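Local coordinates for Cas13d (uncultured Ruminococcus sp, PDB 6IV9), which binds CRISPR RNA and, as a Cas13d effector, uses two HEPN domains for guide RNA maturation and cleavage of target RNA, at residues L752-L766 and L771-L785. The protein carries 2 engineered substitutions. Numbering follows the deposited sequence.
Sequences LERDFGLYKEIIPEL and LKNDYRILSQTLCEL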
loop_
_atom_site.group_PDB
_atom_site.type_symbol
_atom_site.label_atom_id
_atom_site.label_comp_id
_atom_site.label_asym_id
_atom_site.label_seq_id
_atom_site.Cartn_x
_atom_site.Cartn_y
_atom_site.Cartn_z
ATOM N N LEU A 752 -3.538 -16.173 -11.105
ATOM C CA LEU A 752 -4.076 -17.155 -12.073
ATOM C C LEU A 752 -3.190 -17.167 -13.320
ATOM O O LEU A 752 -2.832 -18.225 -13.750
ATOM C CB LEU A 752 -5.503 -16.752 -12.437
ATOM C CG LEU A 752 -6.127 -17.520 -13.597
ATOM C CD1 LEU A 752 -6.175 -19.002 -13.313
ATOM C CD2 LEU A 752 -7.513 -17.001 -13.913
ATOM N N GLU A 753 -2.844 -16.004 -13.857
ATOM C CA GLU A 753 -1.973 -15.984 -15.053
ATOM C C GLU A 753 -0.607 -16.599 -14.708
ATOM O O GLU A 753 -0.105 -17.393 -15.469
ATOM C CB GLU A 753 -1.766 -14.548 -15.525
ATOM C CG GLU A 753 -3.022 -13.851 -15.981
ATOM C CD GLU A 753 -2.745 -12.509 -16.639
ATOM O OE1 GLU A 753 -1.612 -12.075 -16.611
ATOM O OE2 GLU A 753 -3.658 -11.919 -17.162
ATOM N N ARG A 754 -0.046 -16.226 -13.571
ATOM C CA ARG A 754 1.270 -16.751 -13.146
ATOM C C ARG A 754 1.199 -18.268 -12.933
ATOM O O ARG A 754 2.048 -18.966 -13.427
ATOM C CB ARG A 754 1.617 -16.066 -11.824
ATOM C CG ARG A 754 2.818 -16.640 -11.091
ATOM C CD ARG A 754 2.833 -16.255 -9.629
ATOM N NE ARG A 754 1.952 -17.076 -8.842
ATOM C CZ ARG A 754 1.601 -16.828 -7.604
ATOM N NH1 ARG A 754 2.076 -15.766 -6.998
ATOM N NH2 ARG A 754 0.788 -17.639 -6.967
ATOM N N ASP A 755 0.193 -18.727 -12.206
ATOM C CA ASP A 755 0.000 -20.161 -11.874
ATOM C C ASP A 755 -0.263 -20.967 -13.149
ATOM O O ASP A 755 0.280 -22.035 -13.279
ATOM C CB ASP A 755 -1.035 -20.333 -10.764
ATOM C CG ASP A 755 -0.628 -19.701 -9.441
ATOM O OD1 ASP A 755 0.549 -19.498 -9.238
ATOM O OD2 ASP A 755 -1.494 -19.433 -8.643
ATOM N N PHE A 756 -1.046 -20.420 -14.068
ATOM C CA PHE A 756 -1.332 -21.139 -15.331
ATOM C C PHE A 756 -0.017 -21.352 -16.075
ATOM O O PHE A 756 0.224 -22.433 -16.543
ATOM C CB PHE A 756 -2.320 -20.367 -16.202
ATOM C CG PHE A 756 -2.532 -20.980 -17.560
ATOM C CD1 PHE A 756 -3.429 -22.012 -17.740
ATOM C CD2 PHE A 756 -1.812 -20.547 -18.651
ATOM C CE1 PHE A 756 -3.625 -22.571 -18.990
ATOM C CE2 PHE A 756 -1.999 -21.114 -19.899
ATOM C CZ PHE A 756 -2.906 -22.124 -20.062
ATOM N N GLY A 757 0.821 -20.332 -16.123
ATOM C CA GLY A 757 2.119 -20.470 -16.792
ATOM C C GLY A 757 2.975 -21.533 -16.132
ATOM O O GLY A 757 3.691 -22.198 -16.830
ATOM N N LEU A 758 2.991 -21.600 -14.805
ATOM C CA LEU A 758 3.803 -22.631 -14.110
ATOM C C LEU A 758 3.206 -24.023 -14.307
ATOM O O LEU A 758 3.916 -24.918 -14.651
ATOM C CB LEU A 758 3.901 -22.274 -12.631
ATOM C CG LEU A 758 4.727 -21.033 -12.329
ATOM C CD1 LEU A 758 4.301 -20.402 -11.020
ATOM C CD2 LEU A 758 6.204 -21.363 -12.332
ATOM N N TYR A 759 1.903 -24.158 -14.146
ATOM C CA TYR A 759 1.247 -25.479 -14.299
ATOM C C TYR A 759 1.400 -25.997 -15.729
ATOM O O TYR A 759 1.500 -27.174 -15.932
ATOM C CB TYR A 759 -0.223 -25.399 -13.919
ATOM C CG TYR A 759 -0.511 -25.558 -12.456
ATOM C CD1 TYR A 759 -0.255 -26.742 -11.797
ATOM C CD2 TYR A 759 -1.088 -24.537 -11.743
ATOM C CE1 TYR A 759 -0.548 -26.907 -10.461
ATOM C CE2 TYR A 759 -1.382 -24.682 -10.405
ATOM C CZ TYR A 759 -1.117 -25.868 -9.763
ATOM O OH TYR A 759 -1.418 -26.001 -8.453
ATOM N N LYS A 760 1.451 -25.084 -16.686
ATOM C CA LYS A 760 1.528 -25.446 -18.120
ATOM C C LYS A 760 2.805 -26.240 -18.378
ATOM O O LYS A 760 2.803 -27.039 -19.272
ATOM C CB LYS A 760 1.422 -24.223 -19.027
ATOM C CG LYS A 760 1.203 -24.572 -20.486
ATOM C CD LYS A 760 0.587 -23.489 -21.312
ATOM C CE LYS A 760 0.513 -23.867 -22.771
ATOM N NZ LYS A 760 0.144 -22.713 -23.613
ATOM N N GLU A 761 3.862 -25.947 -17.639
ATOM C CA GLU A 761 5.153 -26.650 -17.808
ATOM C C GLU A 761 5.085 -28.075 -17.259
ATOM O O GLU A 761 5.949 -28.850 -17.611
ATOM C CB GLU A 761 6.275 -25.880 -17.127
ATOM C CG GLU A 761 6.609 -24.585 -17.823
ATOM C CD GLU A 761 6.949 -24.727 -19.291
ATOM O OE1 GLU A 761 7.706 -25.641 -19.625
ATOM O OE2 GLU A 761 6.454 -23.929 -20.090
ATOM N N ILE A 762 4.138 -28.384 -16.381
ATOM C CA ILE A 762 4.146 -29.738 -15.764
ATOM C C ILE A 762 2.860 -30.525 -16.025
ATOM O O ILE A 762 2.866 -31.714 -15.750
ATOM C CB ILE A 762 4.476 -29.616 -14.271
ATOM C CG1 ILE A 762 3.432 -28.787 -13.530
ATOM C CG2 ILE A 762 5.851 -29.024 -14.098
ATOM C CD1 ILE A 762 3.506 -28.932 -12.049
ATOM N N ILE A 763 1.811 -29.882 -16.525
ATOM C CA ILE A 763 0.547 -30.609 -16.816
ATOM C C ILE A 763 0.422 -30.758 -18.334
ATOM O O ILE A 763 0.163 -29.782 -19.005
ATOM C CB ILE A 763 -0.669 -29.872 -16.229
ATOM C CG1 ILE A 763 -0.449 -29.449 -14.780
ATOM C CG2 ILE A 763 -1.924 -30.694 -16.387
ATOM C CD1 ILE A 763 -0.437 -30.585 -13.818
ATOM N N PRO A 764 0.528 -31.986 -18.874
ATOM C CA PRO A 764 0.439 -32.234 -20.309
ATOM C C PRO A 764 -0.911 -31.790 -20.875
ATOM O O PRO A 764 -0.952 -31.264 -21.924
ATOM C CB PRO A 764 0.533 -33.759 -20.399
ATOM C CG PRO A 764 1.333 -34.131 -19.190
ATOM C CD PRO A 764 0.798 -33.201 -18.127
ATOM N N GLU A 765 -1.956 -31.913 -20.071
ATOM C CA GLU A 765 -3.343 -31.577 -20.478
ATOM C C GLU A 765 -3.496 -30.092 -20.834
ATOM O O GLU A 765 -4.447 -29.767 -21.515
ATOM C CB GLU A 765 -4.315 -31.992 -19.380
ATOM C CG GLU A 765 -4.533 -33.484 -19.296
ATOM C CD GLU A 765 -3.451 -34.252 -18.566
ATOM O OE1 GLU A 765 -2.555 -33.630 -18.025
ATOM O OE2 GLU A 765 -3.519 -35.480 -18.549
ATOM N N LEU A 766 -2.606 -29.238 -20.338
ATOM C CA LEU A 766 -2.666 -27.770 -20.550
ATOM C C LEU A 766 -1.792 -27.398 -21.746
ATOM O O LEU A 766 -1.786 -26.259 -22.121
ATOM C CB LEU A 766 -2.082 -27.118 -19.294
ATOM C CG LEU A 766 -3.031 -26.451 -18.304
ATOM C CD1 LEU A 766 -4.412 -27.048 -18.309
ATOM C CD2 LEU A 766 -2.446 -26.438 -16.909
ATOM N N LEU A 771 -4.952 -19.318 -21.942
ATOM C CA LEU A 771 -5.790 -19.001 -20.761
ATOM C C LEU A 771 -6.956 -18.074 -21.105
ATOM O O LEU A 771 -8.054 -18.359 -20.690
ATOM C CB LEU A 771 -4.902 -18.356 -19.701
ATOM C CG LEU A 771 -5.632 -17.902 -18.448
ATOM C CD1 LEU A 771 -6.245 -19.078 -17.727
ATOM C CD2 LEU A 771 -4.688 -17.156 -17.539
ATOM N N LYS A 772 -6.709 -17.052 -21.908
ATOM C CA LYS A 772 -7.741 -16.039 -22.240
ATOM C C LYS A 772 -8.924 -16.649 -23.001
ATOM O O LYS A 772 -9.973 -16.061 -22.954
ATOM C CB LYS A 772 -7.109 -14.805 -22.877
ATOM C CG LYS A 772 -6.029 -14.152 -22.027
ATOM C CD LYS A 772 -5.815 -12.669 -22.287
ATOM C CE LYS A 772 -4.790 -12.023 -21.375
ATOM N NZ LYS A 772 -4.586 -12.805 -20.133
ATOM N N ASN A 773 -8.739 -17.784 -23.668
ATOM C CA ASN A 773 -9.857 -18.452 -24.386
ATOM C C ASN A 773 -10.902 -18.888 -23.360
ATOM O O ASN A 773 -12.060 -18.901 -23.691
ATOM C CB ASN A 773 -9.381 -19.632 -25.231
ATOM C CG ASN A 773 -8.575 -19.216 -26.441
ATOM O OD1 ASN A 773 -8.627 -18.071 -26.865
ATOM N ND2 ASN A 773 -7.825 -20.138 -27.010
ATOM N N ASP A 774 -10.447 -19.356 -22.207
ATOM C CA ASP A 774 -11.347 -19.776 -21.115
ATOM C C ASP A 774 -10.558 -19.679 -19.816
ATOM O O ASP A 774 -9.779 -20.570 -19.556
ATOM C CB ASP A 774 -11.897 -21.182 -21.343
ATOM C CG ASP A 774 -12.999 -21.565 -20.376
ATOM O OD1 ASP A 774 -13.217 -20.825 -19.439
ATOM O OD2 ASP A 774 -13.614 -22.594 -20.580
ATOM N N TYR A 775 -10.863 -18.680 -18.995
ATOM C CA TYR A 775 -10.151 -18.446 -17.715
ATOM C C TYR A 775 -10.352 -19.612 -16.744
ATOM O O TYR A 775 -9.522 -19.795 -15.892
ATOM C CB TYR A 775 -10.565 -17.104 -17.123
ATOM C CG TYR A 775 -9.808 -15.929 -17.670
ATOM C CD1 TYR A 775 -8.573 -15.580 -17.171
ATOM C CD2 TYR A 775 -10.322 -15.166 -18.693
ATOM C CE1 TYR A 775 -7.877 -14.500 -17.671
ATOM C CE2 TYR A 775 -9.640 -14.082 -19.207
ATOM C CZ TYR A 775 -8.413 -13.743 -18.690
ATOM O OH TYR A 775 -7.738 -12.683 -19.186
ATOM N N ARG A 776 -11.409 -20.392 -16.923
ATOM C CA ARG A 776 -11.735 -21.503 -15.997
ATOM C C ARG A 776 -10.866 -22.741 -16.237
ATOM O O ARG A 776 -10.958 -23.647 -15.444
ATOM C CB ARG A 776 -13.201 -21.917 -16.136
ATOM C CG ARG A 776 -14.203 -20.786 -16.010
ATOM C CD ARG A 776 -15.588 -21.242 -16.416
ATOM N NE ARG A 776 -15.632 -21.646 -17.805
ATOM C CZ ARG A 776 -16.398 -22.604 -18.281
ATOM N NH1 ARG A 776 -17.346 -23.124 -17.535
ATOM N NH2 ARG A 776 -16.216 -23.040 -19.506
ATOM N N ILE A 777 -10.021 -22.729 -17.256
ATOM C CA ILE A 777 -9.281 -23.957 -17.666
ATOM C C ILE A 777 -8.379 -24.523 -16.560
ATOM O O ILE A 777 -8.292 -25.734 -16.478
ATOM C CB ILE A 777 -8.536 -23.724 -18.990
ATOM C CG1 ILE A 777 -7.972 -25.017 -19.579
ATOM C CG2 ILE A 777 -7.461 -22.676 -18.840
ATOM C CD1 ILE A 777 -9.001 -26.049 -19.894
ATOM N N LEU A 778 -7.695 -23.678 -15.793
ATOM C CA LEU A 778 -6.807 -24.226 -14.744
ATOM C C LEU A 778 -7.618 -24.963 -13.677
ATOM O O LEU A 778 -7.305 -26.092 -13.388
ATOM C CB LEU A 778 -6.078 -23.047 -14.107
ATOM C CG LEU A 778 -4.612 -23.246 -13.753
ATOM C CD1 LEU A 778 -4.254 -22.535 -12.478
ATOM C CD2 LEU A 778 -4.190 -24.692 -13.738
ATOM N N SER A 779 -8.639 -24.323 -13.132
ATOM C CA SER A 779 -9.446 -24.986 -12.086
ATOM C C SER A 779 -10.117 -26.241 -12.653
ATOM O O SER A 779 -10.144 -27.239 -11.982
ATOM C CB SER A 779 -10.471 -24.050 -11.549
ATOM O OG SER A 779 -9.855 -23.013 -10.844
ATOM N N GLN A 780 -10.651 -26.141 -13.862
ATOM C CA GLN A 780 -11.362 -27.277 -14.491
ATOM C C GLN A 780 -10.391 -28.440 -14.698
ATOM O O GLN A 780 -10.691 -29.536 -14.270
ATOM C CB GLN A 780 -11.843 -26.771 -15.842
ATOM C CG GLN A 780 -12.903 -27.603 -16.528
ATOM C CD GLN A 780 -13.203 -26.927 -17.845
ATOM O OE1 GLN A 780 -14.008 -26.009 -17.929
ATOM N NE2 GLN A 780 -12.504 -27.344 -18.883
ATOM N N THR A 781 -9.237 -28.164 -15.275
ATOM C CA THR A 781 -8.248 -29.227 -15.534
ATOM C C THR A 781 -7.764 -29.854 -14.225
ATOM O O THR A 781 -7.713 -31.051 -14.152
ATOM C CB THR A 781 -7.073 -28.676 -16.335
ATOM O OG1 THR A 781 -7.604 -28.141 -17.536
ATOM C CG2 THR A 781 -6.052 -29.735 -16.654
ATOM N N LEU A 782 -7.435 -29.049 -13.226
ATOM C CA LEU A 782 -6.950 -29.600 -11.940
ATOM C C LEU A 782 -8.045 -30.400 -11.239
ATOM O O LEU A 782 -7.715 -31.374 -10.622
ATOM C CB LEU A 782 -6.402 -28.465 -11.080
ATOM C CG LEU A 782 -5.164 -27.787 -11.654
ATOM C CD1 LEU A 782 -4.718 -26.646 -10.779
ATOM C CD2 LEU A 782 -4.055 -28.793 -11.832
ATOM N N CYS A 783 -9.290 -29.942 -11.280
ATOM C CA CYS A 783 -10.389 -30.698 -10.633
ATOM C C CYS A 783 -10.562 -32.046 -11.336
ATOM O O CYS A 783 -10.669 -33.034 -10.664
ATOM C CB CYS A 783 -11.701 -29.928 -10.673
ATOM S SG CYS A 783 -11.773 -28.537 -9.515
ATOM N N GLU A 784 -10.518 -32.052 -12.660
ATOM C CA GLU A 784 -10.689 -33.304 -13.438
ATOM C C GLU A 784 -9.575 -34.292 -13.083
ATOM O O GLU A 784 -9.871 -35.459 -12.921
ATOM C CB GLU A 784 -10.597 -32.985 -14.925
ATOM C CG GLU A 784 -11.847 -32.358 -15.498
ATOM C CD GLU A 784 -11.708 -31.867 -16.930
ATOM O OE1 GLU A 784 -12.697 -31.397 -17.475
ATOM O OE2 GLU A 784 -10.609 -31.945 -17.485
ATOM N N LEU A 785 -8.339 -33.815 -12.969
ATOM C CA LEU A 785 -7.188 -34.685 -12.634
ATOM C C LEU A 785 -7.374 -35.280 -11.241
ATOM O O LEU A 785 -7.000 -36.415 -11.056
ATOM C CB LEU A 785 -5.884 -33.903 -12.744
ATOM C CG LEU A 785 -5.518 -33.480 -14.157
ATOM C CD1 LEU A 785 -4.337 -32.540 -14.152
ATOM C CD2 LEU A 785 -5.240 -34.692 -15.017
#
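Leu771 sets its CB over the centre of one face of the Phe756 ring. This CB stands 4.0 Å from the ring centroid, 12° off the normal, a CH-pi contact. At the ring's edge is Leu778 CG, and Ile777 CG2 comes obliquely to Phe756 CE1 at 3.8 Å. Phe756 has CG anti to the backbone N (chi1 174°), which turns the ring toward segment 771-785. An alanine here would probably leave a gap beside Leu771 CB and let Leu778 and Ile777 shift. Leu778 is a knob in a hole formed by Leu752, Asp755, Phe756 and Tyr759. This is helix-on-helix packing: the last turns of the long helix 713-760 meet the start of helix 777-788. The axes of 752-760 and 777-785 run at 45°, 10.8 Å apart at closest, and the chain between them folds back through two short 3-10 segments. Tyr759 takes Leu782 CD1 over one ring face, 4.0 Å from the centroid, while its hydroxyl bonds to Leu149 O. Leu752 CD2 meets the edge of the Tyr775 ring, 3.7 Å from Tyr775 CD1. Further along, Leu766 CD1 packs against Thr781, whose OG1 donates to Ile777 O at 2.7 Å. At the other end, Glu753 OE2 forms a salt bridge with Lys772 NZ at 3.2 Å, a weak hydrogen bond; OE1 accepts from His293 N.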